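Local atomic coordinates of HTH-type transcriptional regulator PrpR (Mycobacterium tuberculosis, PDB entry 6D2S), a protein that regulates, as a DNA-binding transcription factor, the expression of enzymes that break down short-chain fatty acids through the glyoxylate and methylcitrate cycles. Residues 19-24 and 128-133; 26-31 and 132-137. One frame throughout, in Å; residues are numbered along the deposited sequence.

Interaction 1: 19-24 and 128-133; sequences HDLDMA and NYFAGA. With NA (sodium ion), chain F.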
loop_
_atom_site.group_PDB
_atom_site.type_symbol
_atom_site.label_atom_id
_atom_site.label_comp_id
_atom_site.label_asym_id
_atom_site.label_seq_id
_atom_site.Cartn_x
_atom_site.Cartn_y
_atom_site.Cartn_z
ATOM N N HIS A 19 6.746 -9.968 8.146
ATOM C CA HIS A 19 6.218 -10.090 9.504
ATOM C C HIS A 19 6.897 -9.135 10.478
ATOM O O HIS A 19 6.227 -8.449 11.261
ATOM C CB HIS A 19 6.359 -11.530 10.001
ATOM C CG HIS A 19 5.770 -11.747 11.359
ATOM N ND1 HIS A 19 4.422 -11.598 11.613
ATOM C CD2 HIS A 19 6.346 -12.074 12.542
ATOM C CE1 HIS A 19 4.189 -11.848 12.891
ATOM N NE2 HIS A 19 5.339 -12.133 13.479
ATOM N N ASP A 20 8.231 -9.093 10.477
ATOM C CA ASP A 20 8.909 -8.296 11.497
ATOM C C ASP A 20 8.602 -6.812 11.353
ATOM O O ASP A 20 8.496 -6.100 12.357
ATOM C CB ASP A 20 10.422 -8.533 11.447
ATOM C CG ASP A 20 10.804 -9.940 11.855
ATOM O OD1 ASP A 20 10.141 -10.508 12.750
ATOM O OD2 ASP A 20 11.758 -10.487 11.266
ATOM N N LEU A 21 8.493 -6.316 10.112
ATOM C CA LEU A 21 8.163 -4.909 9.905
ATOM C C LEU A 21 6.699 -4.637 10.187
ATOM O O LEU A 21 6.350 -3.585 10.731
ATOM C CB LEU A 21 8.471 -4.484 8.474
ATOM C CG LEU A 21 9.852 -3.998 8.100
ATOM C CD1 LEU A 21 9.779 -3.541 6.635
ATOM C CD2 LEU A 21 10.307 -2.879 9.037
ATOM N N ASP A 22 5.825 -5.557 9.767
ATOM C CA ASP A 22 4.402 -5.403 10.028
ATOM C C ASP A 22 4.146 -5.343 11.532
ATOM O O ASP A 22 3.409 -4.475 12.017
ATOM C CB ASP A 22 3.637 -6.557 9.371
ATOM C CG ASP A 22 2.246 -6.154 8.915
ATOM O OD1 ASP A 22 1.420 -5.820 9.786
ATOM O OD2 ASP A 22 1.993 -6.157 7.691
ATOM N N MET A 23 4.758 -6.261 12.287
ATOM C CA MET A 23 4.598 -6.270 13.741
ATOM C C MET A 23 5.246 -5.054 14.391
ATOM O O MET A 23 4.719 -4.517 15.373
ATOM C CB MET A 23 5.198 -7.556 14.320
ATOM C CG MET A 23 4.480 -8.811 13.895
ATOM S SD MET A 23 2.915 -8.974 14.793
ATOM C CE MET A 23 3.493 -9.431 16.431
ATOM N N ALA A 24 6.406 -4.617 13.883
ATOM C CA ALA A 24 7.041 -3.438 14.468
ATOM C C ALA A 24 6.155 -2.206 14.312
ATOM O O ALA A 24 6.015 -1.411 15.246
ATOM C CB ALA A 24 8.413 -3.199 13.838
ATOM N N ASN A 128 8.243 1.873 2.585
ATOM C CA ASN A 128 6.858 2.100 2.179
ATOM C C ASN A 128 5.936 1.050 2.779
ATOM O O ASN A 128 4.814 1.366 3.190
ATOM C CB ASN A 128 6.721 2.073 0.654
ATOM C CG ASN A 128 7.326 3.282 -0.013
ATOM O OD1 ASN A 128 7.434 4.352 0.582
ATOM N ND2 ASN A 128 7.723 3.118 -1.259
ATOM N N TYR A 129 6.368 -0.217 2.780
ATOM C CA TYR A 129 5.572 -1.271 3.412
ATOM C C TYR A 129 5.297 -0.943 4.876
ATOM O O TYR A 129 4.157 -1.057 5.359
ATOM C CB TYR A 129 6.295 -2.629 3.282
ATOM C CG TYR A 129 5.519 -3.779 3.917
ATOM C CD1 TYR A 129 5.536 -3.968 5.289
ATOM C CD2 TYR A 129 4.769 -4.661 3.132
ATOM C CE1 TYR A 129 4.816 -4.998 5.885
ATOM C CE2 TYR A 129 4.042 -5.693 3.716
ATOM C CZ TYR A 129 4.078 -5.858 5.094
ATOM O OH TYR A 129 3.373 -6.887 5.687
ATOM N N PHE A 130 6.345 -0.568 5.609
ATOM C CA PHE A 130 6.185 -0.175 7.007
ATOM C C PHE A 130 5.181 0.962 7.153
ATOM O O PHE A 130 4.340 0.942 8.062
ATOM C CB PHE A 130 7.544 0.238 7.582
ATOM C CG PHE A 130 7.479 0.740 8.999
ATOM C CD1 PHE A 130 7.629 -0.131 10.071
ATOM C CD2 PHE A 130 7.275 2.095 9.257
ATOM C CE1 PHE A 130 7.585 0.340 11.378
ATOM C CE2 PHE A 130 7.228 2.565 10.556
ATOM C CZ PHE A 130 7.381 1.691 11.616
ATOM N N ALA A 131 5.270 1.976 6.283
ATOM C CA ALA A 131 4.354 3.111 6.392
ATOM C C ALA A 131 2.911 2.660 6.208
ATOM O O ALA A 131 2.023 3.079 6.953
ATOM C CB ALA A 131 4.711 4.194 5.370
ATOM N N GLY A 132 2.662 1.783 5.235
ATOM C CA GLY A 132 1.324 1.226 5.084
ATOM C C GLY A 132 0.871 0.451 6.308
ATOM O O GLY A 132 -0.299 0.505 6.689
ATOM N N ALA A 133 1.785 -0.298 6.929
ATOM C CA ALA A 133 1.423 -1.112 8.081
ATOM C C ALA A 133 1.289 -0.276 9.345
ATOM O O ALA A 133 0.664 -0.729 10.305
ATOM C CB ALA A 133 2.448 -2.227 8.301
HETATM NA NA NA F . 12.730 -12.423 12.063
HETATM O O HOH W 1 0.522 -3.343 11.309
HETATM O O HOH W 2 13.025 -12.244 9.097
#
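Asp22 and Tyr129 meet with their side chains crossing at about a right angle, the carboxylate plane turned 71° from the phenol ring. The tyrosine OH reaches OD2 of Asp22 at 2.5 Å, in a short contact that counts as a weak hydrogen bond. Asp22 CB lies at the edge of the same ring, in its plane. Tyr129 points its CB at the first helix and holds CG anti to the backbone N (chi1 -180°), which starts the ring off toward Asp22. A carboxylate suits this buried spot because it has partners on both oxygens: Arg169 forms a salt bridge with OD2 and Arg175 one with OD1, which would probably keep the group ionised. Tyr129 OH in turn accepts the backbone N-H of Ile18, the residue just before helix 19-31. Water 1 can donate to OD1 of Asp22 (3.0 Å) and to Ala133 O (2.8 Å), though other acceptors compete for its protons.

The two helices, 19-31 and 116-135, cross here at -40° with their local axes 8.6 Å apart. The second helix falls in the IrrE N-terminal-like region of this regulator, which is probably akin to the metallopeptidases. The small Ala133 is consistent with this spacing: its CB points at the first helix, 4.0 Å from Asp22 CG.

Beside this polar corner the contact becomes apolar. Leu21 crosses Phe130 at about a right angle, its CD2 branch 4.0 Å from ring atom CD1, while Leu21 O approaches CD1 at 3.7 Å. CE1 of Phe130 comes nearest to the backbone C of Ala24, with the small CB a little farther off. Leu21 also packs on Leu103, Ile104 and Ile107 of helix 101-109. One residue earlier, Asp20 binds a sodium ion through OD2.

Interaction 2: 26-31 and 132-137; sequences ERMFTE and GAFLLP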
loop_
_atom_site.group_PDB
_atom_site.type_symbol
_atom_site.label_atom_id
_atom_site.label_comp_id
_atom_site.label_asym_id
_atom_site.label_seq_id
_atom_site.Cartn_x
_atom_site.Cartn_y
_atom_site.Cartn_z
ATOM N N GLU A 26 2.825 -2.155 13.958
ATOM C CA GLU A 26 1.635 -2.289 14.788
ATOM C C GLU A 26 1.971 -2.068 16.258
ATOM O O GLU A 26 1.216 -1.413 16.989
ATOM C CB GLU A 26 1.006 -3.672 14.571
ATOM C CG GLU A 26 -0.379 -3.793 15.191
ATOM C CD GLU A 26 -1.077 -5.095 14.832
ATOM O OE1 GLU A 26 -0.378 -6.072 14.476
ATOM O OE2 GLU A 26 -2.324 -5.144 14.923
ATOM N N ARG A 27 3.105 -2.602 16.711
ATOM C CA ARG A 27 3.487 -2.399 18.106
ATOM C C ARG A 27 3.826 -0.939 18.378
ATOM O O ARG A 27 3.464 -0.397 19.431
ATOM C CB ARG A 27 4.651 -3.324 18.467
ATOM C CG ARG A 27 4.247 -4.801 18.437
ATOM C CD ARG A 27 5.343 -5.756 18.912
ATOM N NE ARG A 27 6.405 -5.933 17.922
ATOM C CZ ARG A 27 7.156 -7.026 17.825
ATOM N NH1 ARG A 27 6.952 -8.047 18.645
ATOM N NH2 ARG A 27 8.103 -7.102 16.899
ATOM N N MET A 28 4.500 -0.273 17.437
ATOM C CA MET A 28 4.817 1.133 17.658
ATOM C C MET A 28 3.554 1.984 17.674
ATOM O O MET A 28 3.420 2.891 18.505
ATOM C CB MET A 28 5.795 1.636 16.596
ATOM C CG MET A 28 6.425 2.965 16.958
ATOM S SD MET A 28 7.618 3.467 15.708
ATOM C CE MET A 28 8.583 1.970 15.550
ATOM N N PHE A 29 2.622 1.706 16.757
ATOM C CA PHE A 29 1.327 2.382 16.753
ATOM C C PHE A 29 0.627 2.225 18.100
ATOM O O PHE A 29 0.164 3.207 18.694
ATOM C CB PHE A 29 0.474 1.813 15.609
ATOM C CG PHE A 29 -0.890 2.453 15.453
ATOM C CD1 PHE A 29 -1.932 2.139 16.318
ATOM C CD2 PHE A 29 -1.139 3.324 14.396
ATOM C CE1 PHE A 29 -3.196 2.705 16.156
ATOM C CE2 PHE A 29 -2.395 3.901 14.226
ATOM C CZ PHE A 29 -3.429 3.588 15.112
ATOM N N THR A 30 0.574 0.990 18.613
ATOM C CA THR A 30 -0.168 0.701 19.837
ATOM C C THR A 30 0.551 1.240 21.070
ATOM O O THR A 30 -0.070 1.873 21.935
ATOM C CB THR A 30 -0.388 -0.812 19.960
ATOM O OG1 THR A 30 -1.127 -1.272 18.825
ATOM C CG2 THR A 30 -1.161 -1.142 21.240
ATOM N N GLU A 31 1.862 0.999 21.171
ATOM C CA GLU A 31 2.606 1.420 22.356
ATOM C C GLU A 31 2.718 2.935 22.465
ATOM O O GLU A 31 2.880 3.455 23.576
ATOM C CB GLU A 31 3.998 0.791 22.360
ATOM C CG GLU A 31 3.989 -0.706 22.629
ATOM C CD GLU A 31 5.380 -1.314 22.645
ATOM O OE1 GLU A 31 6.342 -0.622 22.247
ATOM O OE2 GLU A 31 5.510 -2.487 23.055
ATOM N N GLY A 132 2.662 1.783 5.235
ATOM C CA GLY A 132 1.324 1.226 5.084
ATOM C C GLY A 132 0.871 0.451 6.308
ATOM O O GLY A 132 -0.299 0.505 6.689
ATOM N N ALA A 133 1.785 -0.298 6.929
ATOM C CA ALA A 133 1.423 -1.112 8.081
ATOM C C ALA A 133 1.289 -0.276 9.345
ATOM O O ALA A 133 0.664 -0.729 10.305
ATOM C CB ALA A 133 2.448 -2.227 8.301
ATOM N N PHE A 134 1.841 0.939 9.352
ATOM C CA PHE A 134 1.652 1.841 10.485
ATOM C C PHE A 134 0.320 2.592 10.381
ATOM O O PHE A 134 -0.440 2.678 11.359
ATOM C CB PHE A 134 2.829 2.825 10.549
ATOM C CG PHE A 134 2.911 3.576 11.851
ATOM C CD1 PHE A 134 2.046 4.628 12.110
ATOM C CD2 PHE A 134 3.823 3.211 12.821
ATOM C CE1 PHE A 134 2.093 5.310 13.318
ATOM C CE2 PHE A 134 3.865 3.889 14.034
ATOM C CZ PHE A 134 3.001 4.939 14.271
ATOM N N LEU A 135 0.034 3.156 9.201
ATOM C CA LEU A 135 -1.244 3.831 8.972
ATOM C C LEU A 135 -2.420 2.876 9.090
ATOM O O LEU A 135 -3.522 3.286 9.482
ATOM C CB LEU A 135 -1.264 4.470 7.584
ATOM C CG LEU A 135 -0.684 5.884 7.507
ATOM C CD1 LEU A 135 0.751 5.903 8.026
ATOM C CD2 LEU A 135 -0.770 6.380 6.082
ATOM N N LEU A 136 -2.221 1.616 8.712
ATOM C CA LEU A 136 -3.284 0.617 8.688
ATOM C C LEU A 136 -2.816 -0.561 9.531
ATOM O O LEU A 136 -2.420 -1.611 9.004
ATOM C CB LEU A 136 -3.607 0.202 7.253
ATOM C CG LEU A 136 -3.903 1.400 6.344
ATOM C CD1 LEU A 136 -3.895 0.967 4.857
ATOM C CD2 LEU A 136 -5.246 2.036 6.743
ATOM N N PRO A 137 -2.824 -0.404 10.852
ATOM C CA PRO A 137 -2.291 -1.458 11.724
ATOM C C PRO A 137 -3.067 -2.753 11.536
ATOM O O PRO A 137 -4.297 -2.758 11.426
ATOM C CB PRO A 137 -2.460 -0.875 13.138
ATOM C CG PRO A 137 -3.495 0.195 12.998
ATOM C CD PRO A 137 -3.286 0.769 11.616
#
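The carboxylate of Glu26 is held at both oxygens: OE2 accepts the backbone N-H of Arg139, and OE1 forms a salt bridge with Arg175. Farther back along the same side chain, CG rests 4.1 Å from Pro137 CB. The chain runs extended beyond CG and crosses the proline at about a right angle. Pro137 is the N-cap of helix 138-147, and Arg139 lies in its first turn; OE2 thus accepts an amide there.

Pro137 also covers Phe29. Its CG sits 3.9 Å from the ring centroid and only 5° off the normal, a CH-pi contact over the middle of one face. Phe29 then turns its edge toward the face of Phe134 in a T-shaped pair, with centroids 5.7 Å apart and planes at 64°. Ring atom CD2 of Phe29 lies 3.9 Å from CE1 of Phe134, and 3.2 Å from the backbone oxygen Phe134 O. Met28 comes to the rim of the Phe134 ring: CB is 3.9 Å from CE2, and SD makes an oblique Met-aromatic contact. Leu43 and Leu46 of helix 39-51 pack against the same ring.

Across the two segments themselves the attraction is mainly apolar and aromatic, with one ring carbon close to a carbonyl oxygen, while the one charged residue taking part sends its carboxylate to partners beyond them.

In the fold
Interactions 1 and 2 are successive portions of one pairing, 19-31 against 116-135, with interaction 2 running past the second helix's end to Pro137. Their centres are 8 Å apart, and Gly132 and Ala133 are common to both. They touch directly where Phe130 CZ lies 4.1 Å from Met28 CE. Between them, Ala25 receives the side chains of Phe130, Ala133 and Phe134, continuing the apolar core. Two arginines span the pair on the polar side: Arg175 forms salt bridges with Asp22 of interaction 1 and Glu26 of interaction 2, while Arg169 joins Asp22 to the backbone oxygen of Leu136. The sodium ion, 2.3 Å from Asp20 OD2, belongs to the interaction 1 end of helix 19-31.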